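Side-chain contact in putative TRAP PERIPLASMIC SOLUTE BINDING PROTEIN (PDB 4PBQ), which binds L-gulonate and, as a periplasmic solute-binding protein, probably delivers it to a TRAP transporter: residues A[43-46]-A[47-51]. Residues are numbered along the deposited sequence; the frame is centred on the assembly and turned at random.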
ATOM      1  N   LEU A  43       5.079 -10.144  10.378  1.00  7.76           N
ATOM      2  CA  LEU A  43       5.581  -9.335  11.484  1.00 11.39           C
ATOM      3  C   LEU A  43       5.683 -10.184  12.742  1.00 10.74           C
ATOM      4  O   LEU A  43       6.679 -10.126  13.466  1.00 10.65           O
ATOM      5  CB  LEU A  43       4.648  -8.162  11.765  1.00  9.34           C
ATOM      6  CG  LEU A  43       4.782  -6.918  10.912  1.00  9.37           C
ATOM      7  CD1 LEU A  43       3.723  -5.934  11.339  1.00 11.84           C
ATOM      8  CD2 LEU A  43       6.171  -6.287  10.996  1.00 12.27           C
ATOM      9  N   GLN A  44       4.644 -10.965  13.015  1.00  8.82           N
ATOM     10  CA  GLN A  44       4.634 -11.824  14.209  1.00  8.48           C
ATOM     11  C   GLN A  44       5.726 -12.878  14.204  1.00 10.94           C
ATOM     12  O   GLN A  44       6.408 -13.081  15.214  1.00 14.61           O
ATOM     13  CB  GLN A  44       3.300 -12.561  14.348  1.00 12.32           C
ATOM     14  CG  GLN A  44       2.077 -11.745  14.633  1.00 17.27           C
ATOM     15  CD  GLN A  44       0.807 -12.621  14.678  1.00 28.21           C
ATOM     16  OE1 GLN A  44       0.450 -13.312  13.698  1.00 21.57           O
ATOM     17  NE2 GLN A  44       0.122 -12.588  15.812  1.00 31.92           N
ATOM     18  N   GLU A  45       5.873 -13.566  13.086  1.00 10.39           N
ATOM     19  CA  GLU A  45       6.714 -14.759  13.050  1.00 11.11           C
ATOM     20  C   GLU A  45       8.179 -14.447  12.773  1.00 15.93           C
ATOM     21  O   GLU A  45       9.065 -15.199  13.206  1.00 16.11           O
ATOM     22  CB  GLU A  45       6.190 -15.731  12.003  1.00 15.37           C
ATOM     23  CG  GLU A  45       4.879 -16.358  12.380  1.00 26.94           C
ATOM     24  CD  GLU A  45       4.901 -16.933  13.787  1.00 32.19           C
ATOM     25  OE1 GLU A  45       5.886 -17.659  14.122  1.00 20.11           O
ATOM     26  OE2 GLU A  45       3.949 -16.624  14.555  1.00 28.39           O
ATOM     27  N   TYR A  46       8.430 -13.368  12.028  1.00 12.00           N
ATOM     28  CA  TYR A  46       9.771 -13.103  11.496  1.00  9.96           C
ATOM     29  C   TYR A  46      10.383 -11.811  12.039  1.00 13.69           C
ATOM     30  O   TYR A  46      11.535 -11.805  12.453  1.00 18.85           O
ATOM     31  CB  TYR A  46       9.772 -13.110   9.950  1.00 10.58           C
ATOM     32  CG  TYR A  46       9.188 -14.386   9.416  1.00 12.19           C
ATOM     33  CD1 TYR A  46       9.812 -15.598   9.649  1.00 12.69           C
ATOM     34  CD2 TYR A  46       7.983 -14.388   8.728  1.00 10.44           C
ATOM     35  CE1 TYR A  46       9.255 -16.774   9.205  1.00 16.23           C
ATOM     36  CE2 TYR A  46       7.424 -15.563   8.282  1.00 15.99           C
ATOM     37  CZ  TYR A  46       8.062 -16.742   8.514  1.00 18.87           C
ATOM     38  OH  TYR A  46       7.508 -17.912   8.064  1.00 20.17           O
ATOM     39  N   PHE A  47       9.625 -10.726  12.072  1.00 12.28           N
ATOM     40  CA  PHE A  47      10.186  -9.460  12.513  1.00  8.10           C
ATOM     41  C   PHE A  47      10.263  -9.439  14.035  1.00  8.83           C
ATOM     42  O   PHE A  47      11.350  -9.305  14.609  1.00 12.97           O
ATOM     43  CB  PHE A  47       9.360  -8.272  11.996  1.00  7.06           C
ATOM     44  CG  PHE A  47      10.021  -6.952  12.204  1.00  7.24           C
ATOM     45  CD1 PHE A  47      11.219  -6.647  11.535  1.00  8.55           C
ATOM     46  CD2 PHE A  47       9.476  -6.000  13.055  1.00  9.87           C
ATOM     47  CE1 PHE A  47      11.871  -5.432  11.745  1.00  9.31           C
ATOM     48  CE2 PHE A  47      10.105  -4.771  13.246  1.00  7.83           C
ATOM     49  CZ  PHE A  47      11.301  -4.484  12.590  1.00  7.65           C
ATOM     50  N   LYS A  48       9.114  -9.602  14.678  1.00 12.15           N
ATOM     51  CA  LYS A  48       9.013  -9.550  16.137  1.00 11.25           C
ATOM     52  C   LYS A  48       9.850 -10.647  16.771  1.00 12.02           C
ATOM     53  O   LYS A  48      10.681 -10.383  17.637  1.00 13.15           O
ATOM     54  CB  LYS A  48       7.552  -9.726  16.550  1.00 14.40           C
ATOM     55  CG  LYS A  48       7.315  -9.795  18.034  1.00 11.93           C
ATOM     56  CD  LYS A  48       5.818  -9.912  18.310  1.00 14.27           C
ATOM     57  CE  LYS A  48       5.511 -10.205  19.775  1.00 17.58           C
ATOM     58  NZ  LYS A  48       5.781  -9.040  20.645  1.00 16.71           N
ATOM     59  N   LYS A  49       9.645 -11.881  16.343  1.00 12.42           N
ATOM     60  CA  LYS A  49      10.384 -12.976  16.958  1.00 10.69           C
ATOM     61  C   LYS A  49      11.887 -12.841  16.793  1.00 14.36           C
ATOM     62  O   LYS A  49      12.638 -13.095  17.724  1.00 13.94           O
ATOM     63  CB  LYS A  49       9.918 -14.331  16.426  1.00 20.92           C
ATOM     64  CG  LYS A  49       8.710 -14.855  17.127  1.00 26.66           C
ATOM     65  CD  LYS A  49       8.376 -16.286  16.701  1.00 22.98           C
ATOM     66  CE  LYS A  49       7.022 -16.688  17.266  1.00 25.80           C
ATOM     67  NZ  LYS A  49       6.632 -18.062  16.883  1.00 29.22           N
ATOM     68  N   THR A  50      12.355 -12.502  15.599  1.00 11.94           N
ATOM     69  CA  THR A  50      13.794 -12.383  15.391  1.00 11.88           C
ATOM     70  C   THR A  50      14.393 -11.358  16.336  1.00 13.94           C
ATOM     71  O   THR A  50      15.395 -11.612  17.007  1.00 14.23           O
ATOM     72  CB  THR A  50      14.134 -11.997  13.933  1.00 16.28           C
ATOM     73  OG1 THR A  50      13.711 -13.047  13.056  1.00 19.24           O
ATOM     74  CG2 THR A  50      15.637 -11.749  13.764  1.00 19.97           C
ATOM     75  N   ILE A  51      13.793 -10.177  16.378  1.00 12.36           N
ATOM     76  CA  ILE A  51      14.337  -9.115  17.206  1.00 10.58           C
ATOM     77  C   ILE A  51      14.295  -9.491  18.691  1.00 14.75           C
ATOM     78  O   ILE A  51      15.301  -9.357  19.407  1.00 16.53           O
ATOM     79  CB  ILE A  51      13.595  -7.799  16.956  1.00 10.13           C
ATOM     80  CG1 ILE A  51      14.031  -7.223  15.603  1.00  9.96           C
ATOM     81  CG2 ILE A  51      13.891  -6.780  18.044  1.00 12.60           C
ATOM     82  CD1 ILE A  51      13.093  -6.116  15.059  1.00 11.01           C
TER
HETATM   83  O   HOH W   1      11.886 -15.646  13.772  1.00 34.76           O
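E45 and K49, one helical turn apart on helix 38-54, run side by side and close a salt bridge, K49 NZ to E45 OE1 at 2.9 Å. The ammonium meets the syn side of the carboxylate, 17° out of its plane. The two chains differ in shape: K49 is extended beyond CG, whereas E45 folds back at chi2 (-50°), which brings its carboxylate alongside the lysine's end.

Among the hydrogen bonds, T50 OG1 donates to Y46 O at 2.6 Å, within the carbonyl plane. With chi1 at -64° the hydroxyl lies beside its own backbone N and turns back toward Y46 O, whose bond from T50 N is weak (3.3 Å). A water links E45 O to T50 OG1, giving the hydroxyl a second partner. One turn earlier, K48 N reaches L43 O at 2.8 Å, nearly straight, while the i+4 bond from F47 N is weak: evidence of a pi-type turn.

Apolar contact comes from L43 CD2, 3.9 Å from F47 CB and obliquely placed by the ring. Both side chains also touch L29 and L236, packing the helix of the beta-alpha-beta unit formed with strands 25-30 and 59-64 onto the sheet.

Chemically, the widened turn trades a strong i+4 backbone bond for an i+5 one, and the threonine hydroxyl supplements the weak amide bond to Y46 O.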